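Local coordinates for probable branched-chain amino acid ABC transporter, amino acid binding protein (Thermus thermophilus, PDB 3LKB) that binds valine and probably delivers branched-chain amino acids to an ABC transporter for uptake into the cell, at residues V207-K219 against I239-W251. The protein carries 2 engineered substitutions. Residues are numbered along the deposited sequence; the frame is centred on the assembly and turned at random.
Sequences VAGPVANILKDAK and IALAGDAAEGFLW
This contact joins two neighbouring helices of the alpha/beta lobe built on the sheet that holds strands 201-205, 226-229 and 250-253. Helix 208-220 meets the last turn of helix 236-242 and the 3-10 turn 244-246 that follows it. Small residues allow a close approach: the CA atoms of A212 and A242 are 4.6 Å apart. A212 CB touches L241 CB at 3.5 Å and also meets the methyl of A242. The leucine chain then runs back along the first turn of helix 208-220, with L241 CD1 3.7 Å from G209 CA. One turn on from A212, L215 and K216 border the methyl of A245. A245 CB rests on backbone as well as side chain, 3.5 Å from L215 O. L215 CD1 reaches in among A242, A246 and the F249 ring. V211 CG1 lies anti to the backbone N (chi1 175°) and meets F249 CE1 at 3.8 Å, the two side chains crossing at about a right angle. L238 of helix 236-242 extends this apolar layer, and H227 of strand 226-229 touches L215 and F249.

A single hydrogen bond links the two segments. The K216 chain bends at chi2 and chi3, and NZ donates to L241 O at 3.2 Å. The C=O...N angle of 168° puts the amine almost straight ahead of a carbonyl at the C-terminal end of helix 236-242. K219 lays CD against A245 CB at 3.8 Å; its amine is near the D244 carboxylate without touching it. G243, with positive phi, is the first residue to leave the helical path, and a type II turn from A246 to F249 leads into strand 250-253. Such packing of successive helices beside parallel strands is characteristic of the Rossmann-like lobes of periplasmic binding proteins.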
loop_
_atom_site.group_PDB
_atom_site.type_symbol
_atom_site.label_atom_id
_atom_site.label_comp_id
_atom_site.label_asym_id
_atom_site.label_seq_id
_atom_site.Cartn_x
_atom_site.Cartn_y
_atom_site.Cartn_z
ATOM N N VAL A 207 14.076 -2.646 0.860
ATOM C CA VAL A 207 12.862 -3.377 1.156
ATOM C C VAL A 207 12.833 -4.499 0.146
ATOM O O VAL A 207 13.699 -4.552 -0.731
ATOM C CB VAL A 207 11.554 -2.554 1.073
ATOM C CG1 VAL A 207 11.318 -1.761 2.396
ATOM C CG2 VAL A 207 11.539 -1.650 -0.190
ATOM N N ALA A 208 11.842 -5.375 0.275
ATOM C CA ALA A 208 11.816 -6.616 -0.457
ATOM C C ALA A 208 11.540 -6.539 -1.979
ATOM O O ALA A 208 12.052 -7.370 -2.711
ATOM C CB ALA A 208 10.860 -7.591 0.219
ATOM N N GLY A 209 10.708 -5.605 -2.455
ATOM C CA GLY A 209 10.355 -5.538 -3.919
ATOM C C GLY A 209 11.559 -5.290 -4.836
ATOM O O GLY A 209 11.795 -6.020 -5.775
ATOM N N PRO A 210 12.375 -4.260 -4.559
ATOM C CA PRO A 210 13.600 -4.164 -5.406
ATOM C C PRO A 210 14.523 -5.397 -5.350
ATOM O O PRO A 210 15.110 -5.822 -6.383
ATOM C CB PRO A 210 14.310 -2.929 -4.855
ATOM C CG PRO A 210 13.095 -2.055 -4.295
ATOM C CD PRO A 210 12.222 -3.116 -3.642
ATOM N N VAL A 211 14.659 -5.982 -4.164
ATOM C CA VAL A 211 15.507 -7.169 -4.034
ATOM C C VAL A 211 14.947 -8.345 -4.862
ATOM O O VAL A 211 15.690 -8.969 -5.623
ATOM C CB VAL A 211 15.741 -7.577 -2.552
ATOM C CG1 VAL A 211 16.548 -8.917 -2.466
ATOM C CG2 VAL A 211 16.477 -6.488 -1.830
ATOM N N ALA A 212 13.644 -8.605 -4.727
ATOM C CA ALA A 212 12.962 -9.645 -5.485
ATOM C C ALA A 212 13.188 -9.507 -6.995
ATOM O O ALA A 212 13.435 -10.522 -7.728
ATOM C CB ALA A 212 11.462 -9.616 -5.163
ATOM N N ASN A 213 13.088 -8.274 -7.483
ATOM C CA ASN A 213 13.318 -8.032 -8.901
ATOM C C ASN A 213 14.740 -8.403 -9.347
ATOM O O ASN A 213 14.960 -9.001 -10.426
ATOM C CB ASN A 213 13.019 -6.569 -9.229
ATOM C CG ASN A 213 11.535 -6.262 -9.164
ATOM O OD1 ASN A 213 10.693 -7.143 -9.422
ATOM N ND2 ASN A 213 11.201 -5.014 -8.797
ATOM N N ILE A 214 15.711 -8.023 -8.527
ATOM C CA ILE A 214 17.090 -8.375 -8.804
ATOM C C ILE A 214 17.266 -9.917 -8.832
ATOM O O ILE A 214 17.889 -10.431 -9.761
ATOM C CB ILE A 214 18.047 -7.680 -7.808
ATOM C CG1 ILE A 214 18.134 -6.190 -8.143
ATOM C CG2 ILE A 214 19.425 -8.329 -7.855
ATOM C CD1 ILE A 214 18.732 -5.344 -7.054
ATOM N N LEU A 215 16.696 -10.640 -7.859
ATOM C CA LEU A 215 16.825 -12.103 -7.787
ATOM C C LEU A 215 16.179 -12.775 -8.977
ATOM O O LEU A 215 16.732 -13.697 -9.536
ATOM C CB LEU A 215 16.154 -12.669 -6.507
ATOM C CG LEU A 215 16.595 -12.080 -5.171
ATOM C CD1 LEU A 215 15.836 -12.680 -3.955
ATOM C CD2 LEU A 215 18.085 -12.176 -5.031
ATOM N N LYS A 216 14.991 -12.305 -9.351
ATOM C CA LYS A 216 14.306 -12.826 -10.522
ATOM C C LYS A 216 15.197 -12.718 -11.749
ATOM O O LYS A 216 15.360 -13.664 -12.475
ATOM C CB LYS A 216 12.964 -12.109 -10.718
ATOM C CG LYS A 216 11.867 -12.815 -9.931
ATOM C CD LYS A 216 10.857 -11.914 -9.344
ATOM C CE LYS A 216 9.745 -11.538 -10.302
ATOM N NZ LYS A 216 8.736 -10.688 -9.526
ATOM N N ASP A 217 15.800 -11.560 -11.952
ATOM C CA ASP A 217 16.700 -11.384 -13.078
ATOM C C ASP A 217 17.966 -12.254 -12.936
ATOM O O ASP A 217 18.358 -12.906 -13.902
ATOM C CB ASP A 217 17.038 -9.906 -13.224
ATOM C CG ASP A 217 15.911 -9.122 -13.876
ATOM O OD1 ASP A 217 15.074 -9.752 -14.583
ATOM O OD2 ASP A 217 15.858 -7.879 -13.671
ATOM N N ALA A 218 18.557 -12.296 -11.731
ATOM C CA ALA A 218 19.700 -13.179 -11.449
ATOM C C ALA A 218 19.464 -14.638 -11.848
ATOM O O ALA A 218 20.282 -15.252 -12.545
ATOM C CB ALA A 218 20.084 -13.102 -10.003
ATOM N N LYS A 219 18.339 -15.170 -11.406
ATOM C CA LYS A 219 17.898 -16.503 -11.792
ATOM C C LYS A 219 17.803 -16.641 -13.338
ATOM O O LYS A 219 18.451 -17.509 -13.929
ATOM C CB LYS A 219 16.562 -16.798 -11.096
ATOM C CG LYS A 219 16.132 -18.231 -11.126
ATOM C CD LYS A 219 14.664 -18.385 -10.714
ATOM C CE LYS A 219 14.055 -19.731 -11.219
ATOM N NZ LYS A 219 14.744 -20.861 -10.509
ATOM N N ILE A 239 9.897 -13.970 -0.165
ATOM C CA ILE A 239 9.508 -15.217 -0.828
ATOM C C ILE A 239 8.291 -15.016 -1.720
ATOM O O ILE A 239 8.238 -15.512 -2.845
ATOM C CB ILE A 239 9.221 -16.345 0.211
ATOM C CG1 ILE A 239 10.454 -16.555 1.134
ATOM C CG2 ILE A 239 8.637 -17.609 -0.474
ATOM C CD1 ILE A 239 11.784 -16.959 0.404
ATOM N N ALA A 240 7.324 -14.277 -1.242
ATOM C CA ALA A 240 6.121 -14.055 -2.004
ATOM C C ALA A 240 6.410 -13.303 -3.320
ATOM O O ALA A 240 5.738 -13.545 -4.344
ATOM C CB ALA A 240 5.092 -13.254 -1.162
ATOM N N LEU A 241 7.349 -12.357 -3.284
ATOM C CA LEU A 241 7.677 -11.526 -4.487
ATOM C C LEU A 241 8.704 -12.193 -5.389
ATOM O O LEU A 241 8.698 -11.951 -6.587
ATOM C CB LEU A 241 8.224 -10.172 -4.068
ATOM C CG LEU A 241 7.257 -9.268 -3.310
ATOM C CD1 LEU A 241 7.971 -8.059 -2.781
ATOM C CD2 LEU A 241 6.129 -8.814 -4.255
ATOM N N ALA A 242 9.576 -13.028 -4.827
ATOM C CA ALA A 242 10.683 -13.641 -5.569
ATOM C C ALA A 242 10.448 -15.137 -5.901
ATOM O O ALA A 242 11.058 -15.670 -6.857
ATOM C CB ALA A 242 11.973 -13.508 -4.791
ATOM N N GLY A 243 9.593 -15.798 -5.118
ATOM C CA GLY A 243 9.377 -17.250 -5.303
ATOM C C GLY A 243 10.715 -17.969 -5.213
ATOM O O GLY A 243 11.494 -17.700 -4.347
ATOM N N ASP A 244 10.996 -18.834 -6.155
ATOM C CA ASP A 244 12.178 -19.656 -6.112
ATOM C C ASP A 244 13.437 -18.904 -6.329
ATOM O O ASP A 244 14.523 -19.458 -6.108
ATOM C CB ASP A 244 12.132 -20.686 -7.215
ATOM C CG ASP A 244 11.766 -22.010 -6.705
ATOM O OD1 ASP A 244 10.711 -22.075 -6.013
ATOM O OD2 ASP A 244 12.534 -22.984 -6.967
ATOM N N ALA A 245 13.323 -17.680 -6.826
ATOM C CA ALA A 245 14.549 -16.943 -7.058
ATOM C C ALA A 245 15.133 -16.578 -5.709
ATOM O O ALA A 245 16.287 -16.198 -5.635
ATOM C CB ALA A 245 14.349 -15.694 -7.990
ATOM N N ALA A 246 14.334 -16.719 -4.656
ATOM C CA ALA A 246 14.803 -16.469 -3.258
ATOM C C ALA A 246 15.630 -17.602 -2.628
ATOM O O ALA A 246 16.352 -17.398 -1.677
ATOM C CB ALA A 246 13.638 -16.126 -2.346
ATOM N N GLU A 247 15.495 -18.804 -3.144
ATOM C CA GLU A 247 16.265 -19.948 -2.602
ATOM C C GLU A 247 17.713 -19.598 -2.266
ATOM O O GLU A 247 18.454 -19.124 -3.123
ATOM C CB GLU A 247 16.281 -21.081 -3.634
ATOM C CG GLU A 247 16.663 -22.393 -3.017
ATOM C CD GLU A 247 15.598 -22.916 -2.040
ATOM O OE1 GLU A 247 14.402 -22.496 -2.081
ATOM O OE2 GLU A 247 15.980 -23.756 -1.230
ATOM N N GLY A 248 18.132 -19.847 -1.035
ATOM C CA GLY A 248 19.526 -19.614 -0.662
ATOM C C GLY A 248 19.830 -18.175 -0.260
ATOM O O GLY A 248 20.939 -17.882 0.168
ATOM N N PHE A 249 18.877 -17.259 -0.388
ATOM C CA PHE A 249 19.108 -15.909 0.113
ATOM C C PHE A 249 19.499 -15.925 1.603
ATOM O O PHE A 249 18.872 -16.640 2.376
ATOM C CB PHE A 249 17.835 -15.107 0.020
ATOM C CG PHE A 249 18.023 -13.644 0.252
ATOM C CD1 PHE A 249 18.545 -12.827 -0.770
ATOM C CD2 PHE A 249 17.668 -13.067 1.467
ATOM C CE1 PHE A 249 18.683 -11.426 -0.587
ATOM C CE2 PHE A 249 17.829 -11.682 1.692
ATOM C CZ PHE A 249 18.327 -10.858 0.669
ATOM N N LEU A 250 20.454 -15.088 2.011
ATOM C CA LEU A 250 20.861 -15.063 3.408
ATOM C C LEU A 250 20.458 -13.752 4.060
ATOM O O LEU A 250 20.820 -12.689 3.596
ATOM C CB LEU A 250 22.357 -15.290 3.531
ATOM C CG LEU A 250 22.873 -16.719 3.289
ATOM C CD1 LEU A 250 24.316 -16.654 3.078
ATOM C CD2 LEU A 250 22.569 -17.647 4.500
ATOM N N TRP A 251 19.730 -13.835 5.162
ATOM C CA TRP A 251 19.048 -12.711 5.752
ATOM C C TRP A 251 19.414 -12.535 7.237
ATOM O O TRP A 251 19.390 -13.477 8.002
ATOM C CB TRP A 251 17.556 -13.002 5.592
ATOM C CG TRP A 251 16.604 -11.973 6.150
ATOM C CD1 TRP A 251 16.739 -10.625 6.110
ATOM C CD2 TRP A 251 15.365 -12.235 6.803
ATOM N NE1 TRP A 251 15.640 -10.010 6.689
ATOM C CE2 TRP A 251 14.792 -10.973 7.146
ATOM C CE3 TRP A 251 14.677 -13.415 7.158
ATOM C CZ2 TRP A 251 13.566 -10.858 7.829
ATOM C CZ3 TRP A 251 13.458 -13.302 7.825
ATOM C CH2 TRP A 251 12.925 -12.031 8.170
#